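Local coordinates for protein metallo-beta-lactamase (Pseudomonas stutzeri, PDB 4ZEJ) that probably hydrolyses beta-lactam antibiotics to substituted beta-amino acids as a periplasmic class B enzyme carrying two zinc ions, at residues A[75-80]-A[139-144]; A[128-133]-A[146-151]. All coordinates share one frame; numbering follows the deposited sequence.

Contact 1. Residues A[75-80]-A[139-144]; sequences THWHED and TIDNVV. With ZN (zinc ion), chain D; ZN (zinc ion), chain C.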
ATOM      1  N   THR A  75      -1.138  -3.212   2.977  1.00 21.70           N
ATOM      2  CA  THR A  75      -1.677  -2.055   3.716  1.00 21.64           C
ATOM      3  C   THR A  75      -3.195  -2.081   3.929  1.00 21.47           C
ATOM      4  O   THR A  75      -3.712  -1.290   4.704  1.00 22.21           O
ATOM      5  CB  THR A  75      -1.250  -0.728   3.073  1.00 21.37           C
ATOM      6  OG1 THR A  75      -1.712  -0.669   1.720  1.00 20.62           O
ATOM      7  CG2 THR A  75       0.283  -0.586   3.101  1.00 21.58           C
ATOM      8  N   HIS A  76      -3.901  -2.975   3.240  1.00 21.06           N
ATOM      9  CA  HIS A  76      -5.240  -3.431   3.677  1.00 21.84           C
ATOM     10  C   HIS A  76      -5.548  -4.740   2.951  1.00 21.88           C
ATOM     11  O   HIS A  76      -4.725  -5.204   2.178  1.00 21.83           O
ATOM     12  CB  HIS A  76      -6.359  -2.370   3.541  1.00 21.77           C
ATOM     13  CG  HIS A  76      -6.789  -2.080   2.143  1.00 21.20           C
ATOM     14  ND1 HIS A  76      -6.069  -1.260   1.303  1.00 20.70           N
ATOM     15  CD2 HIS A  76      -7.888  -2.450   1.451  1.00 21.69           C
ATOM     16  CE1 HIS A  76      -6.690  -1.163   0.148  1.00 20.78           C
ATOM     17  NE2 HIS A  76      -7.795  -1.873   0.211  1.00 21.31           N
ATOM     18  N   TRP A  77      -6.698  -5.344   3.206  1.00 22.94           N
ATOM     19  CA  TRP A  77      -6.923  -6.739   2.777  1.00 23.83           C
ATOM     20  C   TRP A  77      -7.301  -6.953   1.311  1.00 23.78           C
ATOM     21  O   TRP A  77      -7.192  -8.075   0.813  1.00 24.49           O
ATOM     22  CB  TRP A  77      -7.931  -7.427   3.689  1.00 25.58           C
ATOM     23  CG  TRP A  77      -9.371  -7.039   3.495  1.00 26.25           C
ATOM     24  CD1 TRP A  77     -10.017  -5.977   4.047  1.00 26.29           C
ATOM     25  CD2 TRP A  77     -10.348  -7.743   2.715  1.00 27.35           C
ATOM     26  NE1 TRP A  77     -11.339  -5.973   3.664  1.00 27.35           N
ATOM     27  CE2 TRP A  77     -11.568  -7.048   2.847  1.00 27.91           C
ATOM     28  CE3 TRP A  77     -10.307  -8.893   1.915  1.00 28.11           C
ATOM     29  CZ2 TRP A  77     -12.743  -7.457   2.193  1.00 29.59           C
ATOM     30  CZ3 TRP A  77     -11.480  -9.311   1.275  1.00 29.74           C
ATOM     31  CH2 TRP A  77     -12.676  -8.593   1.419  1.00 30.32           C
ATOM     32  N   HIS A  78      -7.734  -5.910   0.611  1.00 23.24           N
ATOM     33  CA  HIS A  78      -8.257  -6.100  -0.748  1.00 23.71           C
ATOM     34  C   HIS A  78      -7.194  -6.605  -1.711  1.00 23.54           C
ATOM     35  O   HIS A  78      -5.992  -6.434  -1.477  1.00 22.15           O
ATOM     36  CB  HIS A  78      -8.906  -4.826  -1.292  1.00 23.52           C
ATOM     37  CG  HIS A  78     -10.174  -4.454  -0.588  1.00 24.63           C
ATOM     38  ND1 HIS A  78     -10.643  -3.161  -0.516  1.00 24.71           N
ATOM     39  CD2 HIS A  78     -11.065  -5.211   0.092  1.00 25.96           C
ATOM     40  CE1 HIS A  78     -11.787  -3.144   0.147  1.00 25.97           C
ATOM     41  NE2 HIS A  78     -12.057  -4.374   0.537  1.00 26.66           N
ATOM     42  N   GLU A  79      -7.656  -7.200  -2.806  1.00 25.08           N
ATOM     43  CA  GLU A  79      -6.784  -7.907  -3.753  1.00 26.00           C
ATOM     44  C   GLU A  79      -5.703  -7.056  -4.415  1.00 24.87           C
ATOM     45  O   GLU A  79      -4.615  -7.572  -4.723  1.00 24.54           O
ATOM     46  CB  GLU A  79      -7.617  -8.599  -4.838  1.00 29.06           C
ATOM     47  CG  GLU A  79      -8.396  -9.794  -4.315  1.00 32.05           C
ATOM     48  CD  GLU A  79      -9.231 -10.494  -5.379  1.00 35.49           C
ATOM     49  OE1 GLU A  79      -8.891 -10.415  -6.589  1.00 37.23           O
ATOM     50  OE2 GLU A  79     -10.229 -11.150  -5.002  1.00 39.32           O
ATOM     51  N   ASP A  80      -5.971  -5.765  -4.621  1.00 24.31           N
ATOM     52  CA  ASP A  80      -4.940  -4.879  -5.179  1.00 24.23           C
ATOM     53  C   ASP A  80      -3.734  -4.684  -4.241  1.00 23.54           C
ATOM     54  O   ASP A  80      -2.698  -4.223  -4.689  1.00 23.65           O
ATOM     55  CB  ASP A  80      -5.502  -3.523  -5.651  1.00 24.47           C
ATOM     56  CG  ASP A  80      -6.088  -2.688  -4.537  1.00 24.55           C
ATOM     57  OD1 ASP A  80      -6.818  -3.231  -3.707  1.00 25.64           O
ATOM     58  OD2 ASP A  80      -5.858  -1.474  -4.504  1.00 24.13           O
ATOM     59  N   THR A 139     -11.074   1.393   4.417  1.00 23.02           N
ATOM     60  CA  THR A 139     -11.562   0.223   5.142  1.00 24.52           C
ATOM     61  C   THR A 139     -11.230   0.389   6.618  1.00 25.48           C
ATOM     62  O   THR A 139     -10.487   1.307   7.007  1.00 24.95           O
ATOM     63  CB  THR A 139     -10.891  -1.077   4.671  1.00 24.68           C
ATOM     64  OG1 THR A 139      -9.464  -0.942   4.795  1.00 24.26           O
ATOM     65  CG2 THR A 139     -11.274  -1.422   3.226  1.00 24.39           C
ATOM     66  N   ILE A 140     -11.758  -0.522   7.435  1.00 26.42           N
ATOM     67  CA  ILE A 140     -11.446  -0.517   8.855  1.00 27.62           C
ATOM     68  C   ILE A 140      -9.979  -0.857   9.135  1.00 27.15           C
ATOM     69  O   ILE A 140      -9.434  -0.399  10.146  1.00 28.18           O
ATOM     70  CB  ILE A 140     -12.397  -1.453   9.665  1.00 29.55           C
ATOM     71  CG1 ILE A 140     -12.338  -1.157  11.175  1.00 31.28           C
ATOM     72  CG2 ILE A 140     -12.084  -2.917   9.416  1.00 29.85           C
ATOM     73  CD1 ILE A 140     -12.601   0.283  11.569  1.00 31.71           C
ATOM     74  N   ASP A 141      -9.345  -1.651   8.266  1.00 25.89           N
ATOM     75  CA  ASP A 141      -7.974  -2.138   8.522  1.00 25.78           C
ATOM     76  C   ASP A 141      -6.854  -1.288   7.906  1.00 24.37           C
ATOM     77  O   ASP A 141      -5.684  -1.554   8.160  1.00 24.59           O
ATOM     78  CB  ASP A 141      -7.819  -3.602   8.094  1.00 26.04           C
ATOM     79  CG  ASP A 141      -7.963  -3.804   6.601  1.00 25.22           C
ATOM     80  OD1 ASP A 141      -7.214  -4.634   6.024  1.00 25.23           O
ATOM     81  OD2 ASP A 141      -8.832  -3.138   5.998  1.00 24.86           O
ATOM     82  N   ASN A 142      -7.188  -0.273   7.114  1.00 23.17           N
ATOM     83  CA  ASN A 142      -6.152   0.450   6.367  1.00 22.43           C
ATOM     84  C   ASN A 142      -5.022   1.045   7.225  1.00 22.74           C
ATOM     85  O   ASN A 142      -5.279   1.651   8.256  1.00 23.38           O
ATOM     86  CB  ASN A 142      -6.723   1.471   5.349  1.00 21.42           C
ATOM     87  CG  ASN A 142      -7.642   2.548   5.942  1.00 21.81           C
ATOM     88  OD1 ASN A 142      -8.441   3.107   5.193  1.00 21.72           O
ATOM     89  ND2 ASN A 142      -7.525   2.883   7.220  1.00 22.85           N
ATOM     90  N   VAL A 143      -3.781   0.841   6.795  1.00 22.51           N
ATOM     91  CA  VAL A 143      -2.617   1.409   7.462  1.00 22.96           C
ATOM     92  C   VAL A 143      -1.785   2.158   6.443  1.00 22.36           C
ATOM     93  O   VAL A 143      -1.870   1.901   5.223  1.00 21.51           O
ATOM     94  CB  VAL A 143      -1.746   0.341   8.170  1.00 24.11           C
ATOM     95  CG1 VAL A 143      -2.536  -0.317   9.292  1.00 25.14           C
ATOM     96  CG2 VAL A 143      -1.230  -0.723   7.202  1.00 23.82           C
ATOM     97  N   VAL A 144      -0.969   3.072   6.954  1.00 22.84           N
ATOM     98  CA  VAL A 144      -0.027   3.830   6.140  1.00 22.68           C
ATOM     99  C   VAL A 144       1.391   3.395   6.529  1.00 23.73           C
ATOM    100  O   VAL A 144       1.605   2.827   7.613  1.00 24.74           O
ATOM    101  CB  VAL A 144      -0.246   5.366   6.255  1.00 22.64           C
ATOM    102  CG1 VAL A 144      -1.670   5.727   5.853  1.00 22.06           C
ATOM    103  CG2 VAL A 144       0.080   5.887   7.646  1.00 23.69           C
TER
HETATM  104 ZN    ZN D 302      -9.537  -1.511  -1.012  1.00 23.06          ZN
HETATM  105 ZN    ZN C 301      -6.820   0.162  -3.774  1.00 26.41          ZN
HETATM  106  O   HOH W   1     -11.305  -1.371  -2.803  1.00 40.78           O

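Contact 2. Residues A[128-133]-A[146-151]; sequences LIEVFY and WLPKSK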
ATOM      1  N   LEU A 128      13.486   1.046   9.489  1.00 49.16           N
ATOM      2  CA  LEU A 128      13.438   1.596   8.125  1.00 46.42           C
ATOM      3  C   LEU A 128      11.998   1.849   7.675  1.00 42.47           C
ATOM      4  O   LEU A 128      11.723   2.807   6.953  1.00 40.67           O
ATOM      5  CB  LEU A 128      14.105   0.624   7.147  1.00 46.81           C
ATOM      6  CG  LEU A 128      14.139   0.959   5.653  1.00 45.52           C
ATOM      7  CD1 LEU A 128      15.079   2.110   5.378  1.00 47.46           C
ATOM      8  CD2 LEU A 128      14.543  -0.256   4.839  1.00 45.99           C
ATOM      9  N   ILE A 129      11.100   0.967   8.092  1.00 40.59           N
ATOM     10  CA  ILE A 129       9.714   0.988   7.656  1.00 37.85           C
ATOM     11  C   ILE A 129       8.848   1.037   8.904  1.00 37.82           C
ATOM     12  O   ILE A 129       8.951   0.160   9.776  1.00 39.33           O
ATOM     13  CB  ILE A 129       9.407  -0.260   6.806  1.00 36.61           C
ATOM     14  CG1 ILE A 129      10.148  -0.172   5.463  1.00 36.71           C
ATOM     15  CG2 ILE A 129       7.912  -0.401   6.556  1.00 34.67           C
ATOM     16  CD1 ILE A 129      10.358  -1.497   4.774  1.00 36.75           C
ATOM     17  N   GLU A 130       8.029   2.079   9.006  1.00 36.19           N
ATOM     18  CA  GLU A 130       7.091   2.221  10.102  1.00 36.45           C
ATOM     19  C   GLU A 130       5.679   2.047   9.570  1.00 33.62           C
ATOM     20  O   GLU A 130       5.338   2.620   8.537  1.00 31.99           O
ATOM     21  CB  GLU A 130       7.261   3.573  10.785  1.00 38.38           C
ATOM     22  CG  GLU A 130       8.664   3.766  11.360  1.00 41.96           C
ATOM     23  CD  GLU A 130       8.838   5.044  12.169  1.00 44.56           C
ATOM     24  OE1 GLU A 130       7.912   5.883  12.217  1.00 44.31           O
ATOM     25  OE2 GLU A 130       9.921   5.203  12.771  1.00 48.08           O
ATOM     26  N   VAL A 131       4.877   1.266  10.286  1.00 32.23           N
ATOM     27  CA  VAL A 131       3.470   0.999   9.936  1.00 30.78           C
ATOM     28  C   VAL A 131       2.598   1.662  11.005  1.00 31.13           C
ATOM     29  O   VAL A 131       2.827   1.468  12.198  1.00 32.55           O
ATOM     30  CB  VAL A 131       3.195  -0.513   9.868  1.00 30.67           C
ATOM     31  CG1 VAL A 131       1.748  -0.802   9.474  1.00 29.85           C
ATOM     32  CG2 VAL A 131       4.153  -1.173   8.884  1.00 30.49           C
ATOM     33  N   PHE A 132       1.620   2.454  10.569  1.00 29.53           N
ATOM     34  CA  PHE A 132       0.773   3.228  11.471  1.00 29.85           C
ATOM     35  C   PHE A 132      -0.682   3.114  11.061  1.00 28.46           C
ATOM     36  O   PHE A 132      -1.002   3.217   9.878  1.00 27.22           O
ATOM     37  CB  PHE A 132       1.207   4.693  11.447  1.00 30.21           C
ATOM     38  CG  PHE A 132       0.329   5.610  12.250  1.00 30.92           C
ATOM     39  CD1 PHE A 132       0.380   5.600  13.642  1.00 33.17           C
ATOM     40  CD2 PHE A 132      -0.528   6.501  11.618  1.00 30.16           C
ATOM     41  CE1 PHE A 132      -0.415   6.452  14.386  1.00 33.95           C
ATOM     42  CE2 PHE A 132      -1.331   7.354  12.356  1.00 31.06           C
ATOM     43  CZ  PHE A 132      -1.270   7.336  13.743  1.00 32.67           C
ATOM     44  N   TYR A 133      -1.547   2.907  12.049  1.00 29.03           N
ATOM     45  CA  TYR A 133      -2.987   2.881  11.845  1.00 28.25           C
ATOM     46  C   TYR A 133      -3.548   4.266  12.181  1.00 28.05           C
ATOM     47  O   TYR A 133      -3.533   4.657  13.342  1.00 28.91           O
ATOM     48  CB  TYR A 133      -3.623   1.822  12.750  1.00 29.63           C
ATOM     49  CG  TYR A 133      -5.113   1.717  12.594  1.00 29.41           C
ATOM     50  CD1 TYR A 133      -5.665   1.340  11.375  1.00 28.13           C
ATOM     51  CD2 TYR A 133      -5.973   1.999  13.647  1.00 30.85           C
ATOM     52  CE1 TYR A 133      -7.030   1.244  11.205  1.00 28.19           C
ATOM     53  CE2 TYR A 133      -7.348   1.896  13.490  1.00 30.92           C
ATOM     54  CZ  TYR A 133      -7.874   1.510  12.274  1.00 29.46           C
ATOM     55  OH  TYR A 133      -9.244   1.408  12.113  1.00 29.37           O
ATOM     56  N   TRP A 146       5.342   4.763   6.660  1.00 26.01           N
ATOM     57  CA  TRP A 146       6.235   5.911   6.716  1.00 26.85           C
ATOM     58  C   TRP A 146       7.653   5.414   6.566  1.00 28.22           C
ATOM     59  O   TRP A 146       8.049   4.405   7.200  1.00 28.84           O
ATOM     60  CB  TRP A 146       6.044   6.662   8.043  1.00 27.58           C
ATOM     61  CG  TRP A 146       7.023   7.776   8.337  1.00 28.76           C
ATOM     62  CD1 TRP A 146       7.907   7.814   9.365  1.00 30.45           C
ATOM     63  CD2 TRP A 146       7.196   9.007   7.614  1.00 28.49           C
ATOM     64  NE1 TRP A 146       8.633   8.988   9.337  1.00 31.35           N
ATOM     65  CE2 TRP A 146       8.213   9.738   8.272  1.00 30.10           C
ATOM     66  CE3 TRP A 146       6.591   9.563   6.480  1.00 27.21           C
ATOM     67  CZ2 TRP A 146       8.640  10.999   7.830  1.00 30.59           C
ATOM     68  CZ3 TRP A 146       7.018  10.814   6.033  1.00 27.58           C
ATOM     69  CH2 TRP A 146       8.024  11.525   6.718  1.00 29.10           C
ATOM     70  N   LEU A 147       8.403   6.116   5.720  1.00 28.66           N
ATOM     71  CA  LEU A 147       9.792   5.804   5.436  1.00 30.31           C
ATOM     72  C   LEU A 147      10.613   6.990   5.953  1.00 32.10           C
ATOM     73  O   LEU A 147      10.856   7.948   5.215  1.00 32.12           O
ATOM     74  CB  LEU A 147       9.978   5.576   3.935  1.00 29.56           C
ATOM     75  CG  LEU A 147       9.034   4.510   3.348  1.00 28.19           C
ATOM     76  CD1 LEU A 147       9.241   4.381   1.851  1.00 27.88           C
ATOM     77  CD2 LEU A 147       9.210   3.153   4.013  1.00 28.87           C
ATOM     78  N   PRO A 148      11.024   6.938   7.239  1.00 34.19           N
ATOM     79  CA  PRO A 148      11.683   8.108   7.845  1.00 35.95           C
ATOM     80  C   PRO A 148      12.955   8.577   7.140  1.00 37.59           C
ATOM     81  O   PRO A 148      13.223   9.776   7.127  1.00 38.40           O
ATOM     82  CB  PRO A 148      11.991   7.654   9.286  1.00 37.45           C
ATOM     83  CG  PRO A 148      11.758   6.190   9.324  1.00 37.01           C
ATOM     84  CD  PRO A 148      10.789   5.869   8.229  1.00 34.70           C
ATOM     85  N   LYS A 149      13.706   7.646   6.553  1.00 38.64           N
ATOM     86  CA  LYS A 149      14.938   7.977   5.833  1.00 40.43           C
ATOM     87  C   LYS A 149      14.668   8.741   4.537  1.00 39.02           C
ATOM     88  O   LYS A 149      15.466   9.599   4.148  1.00 40.16           O
ATOM     89  CB  LYS A 149      15.749   6.709   5.531  1.00 42.08           C
ATOM     90  CG  LYS A 149      16.212   5.973   6.780  1.00 44.31           C
ATOM     91  CD  LYS A 149      16.987   4.702   6.454  1.00 45.79           C
ATOM     92  CE  LYS A 149      18.409   4.969   6.019  1.00 48.22           C
ATOM     93  NZ  LYS A 149      19.270   3.786   6.292  1.00 50.22           N
ATOM     94  N   SER A 150      13.552   8.425   3.880  1.00 36.31           N
ATOM     95  CA  SER A 150      13.180   9.023   2.597  1.00 35.12           C
ATOM     96  C   SER A 150      12.163  10.164   2.703  1.00 33.51           C
ATOM     97  O   SER A 150      11.953  10.883   1.725  1.00 32.99           O
ATOM     98  CB  SER A 150      12.602   7.939   1.687  1.00 33.97           C
ATOM     99  OG  SER A 150      13.526   6.875   1.559  1.00 35.63           O
ATOM    100  N   LYS A 151      11.532  10.319   3.868  1.00 32.69           N
ATOM    101  CA  LYS A 151      10.466  11.301   4.064  1.00 31.73           C
ATOM    102  C   LYS A 151       9.294  11.060   3.109  1.00 29.21           C
ATOM    103  O   LYS A 151       8.670  12.010   2.613  1.00 28.41           O
ATOM    104  CB  LYS A 151      10.993  12.743   3.934  1.00 33.30           C
ATOM    105  CG  LYS A 151      12.292  13.029   4.679  1.00 36.14           C
ATOM    106  CD  LYS A 151      12.127  12.856   6.180  1.00 37.49           C
ATOM    107  CE  LYS A 151      13.445  13.038   6.917  1.00 40.60           C
ATOM    108  NZ  LYS A 151      13.384  12.396   8.259  1.00 41.81           N
TER
HETATM  109  O   HOH W   2      12.992   4.911   5.893  1.00 32.11           O

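Contact 1. Residues A[75-80]-A[139-144]
The carboxylate of Asp141 meets the indole of Trp77 at the ring edge, near its plane, with OD2 3.6 Å from CD1 and the two planes 46° apart. One face of the indole carries the His78 imidazole, whose CD2 lies 3.3 Å above the ring plane toward its rim. The far end of that imidazole meets Thr139 tip to tip, CE1 3.6 Å from CG2. The same methyl nears His76 CD2, and Thr139 OG1 stands 3.6 Å from His76 CB. In Thr139, OG1 sits between the backbone N and the carbonyl carbon (chi1 56°) with CG2 anti to that carbon, sending the hydroxyl to Asp141 and the methyl to the His78 ring. The hydroxyl donates to Asp141 OD2 (2.6 Å), on the anti side of the carboxylate and 32° out of its plane; the other oxygen, OD1, is hydrogen-bonded to Thr101 OG1. Segment 75-80 carries the His-X-His-X-Asp zinc-binding motif of the metallo-beta-lactamase fold: His76 NE2 and His78 ND1 hold one zinc ion with His138, and Asp80 OD2 holds the other with Cys157 and His199. His78 NE2 is hydrogen-bonded to Glu172, which probably helps to fix the rotation of the ring. At Thr75, just ahead of His76, the backbone carbonyl accepts from Val143 N (3.0 Å), and Asn142 CA adds a CA-H...O contact. Asn142 OD1 accepts from Thr139 N, which stands above the amide plane.

Contact 2. Residues A[128-133]-A[146-151]
Glu130 and Trp146 form an antiparallel hydrogen-bonded pair. Glu130 N donates to Trp146 O at 2.9 Å. Trp146 N returns a bond to Glu130 O at 2.8 Å, and both are nearly straight. Their side chains rise on the same face, side by side, and Glu130 OE1 reaches the indole edge 3.4 Å from CD1, the carboxylate plane turned 58° from the ring. The Glu130 chain, extended beyond CG, also brings OE2 to 4.0 Å from Pro148 CG. On the other face Ile129 CG1 lies alongside Leu147 CD2 at 3.7 Å.

Past the strand ends, where 148-150 turn off with helical torsions but without regular helix bonds, water 2 links the segments, donating to Leu128 O and accepting from Lys149 N. Leu128 CB points away from 146-151, but with CG anti to the backbone N (chi1 178°) the end of the side chain comes back, and CD1 meets Lys149 CD at 3.4 Å, tight for two carbons, the chains crossing at about a right angle. Leu128 and Ile129 face Leu124 of the neighbouring strand as a classic beta bulge. Further out, Leu147 and Leu128 rest on strand 30-39 of the other sheet, Lys149 NZ pairs with Asp39, and the indole of Trp146 meets Tyr189. Apolar contacts thus join the two sheets on the Leu147 face, while the water satisfies a carbonyl and an amide not bonded directly to each other.

Contacts 1 and 2 lie about 17 Å apart between centres. Segment 139-144 lies in the connection between strands 129-132 and 144-147 of the five-stranded sheet, the hairpin that contact 2 pairs. The segments alternate along the chain: 75-80, 128-133, 139-144, then 146-151. Segment 75-80 follows strand 68-73 of the seven-stranded sheet, so contact 1 joins the ends of both sheets at the zinc site, while contact 2 lies farther down the hairpin, away from that site. The two meet directly where Val144 N approaches Phe132 O at 2.9 Å and Ile140 O approaches Tyr133 OH at 2.7 Å, both probable hydrogen bonds. The connection between the hairpin strands carries His138, which places a zinc ligand at the end of the hairpin facing 75-80.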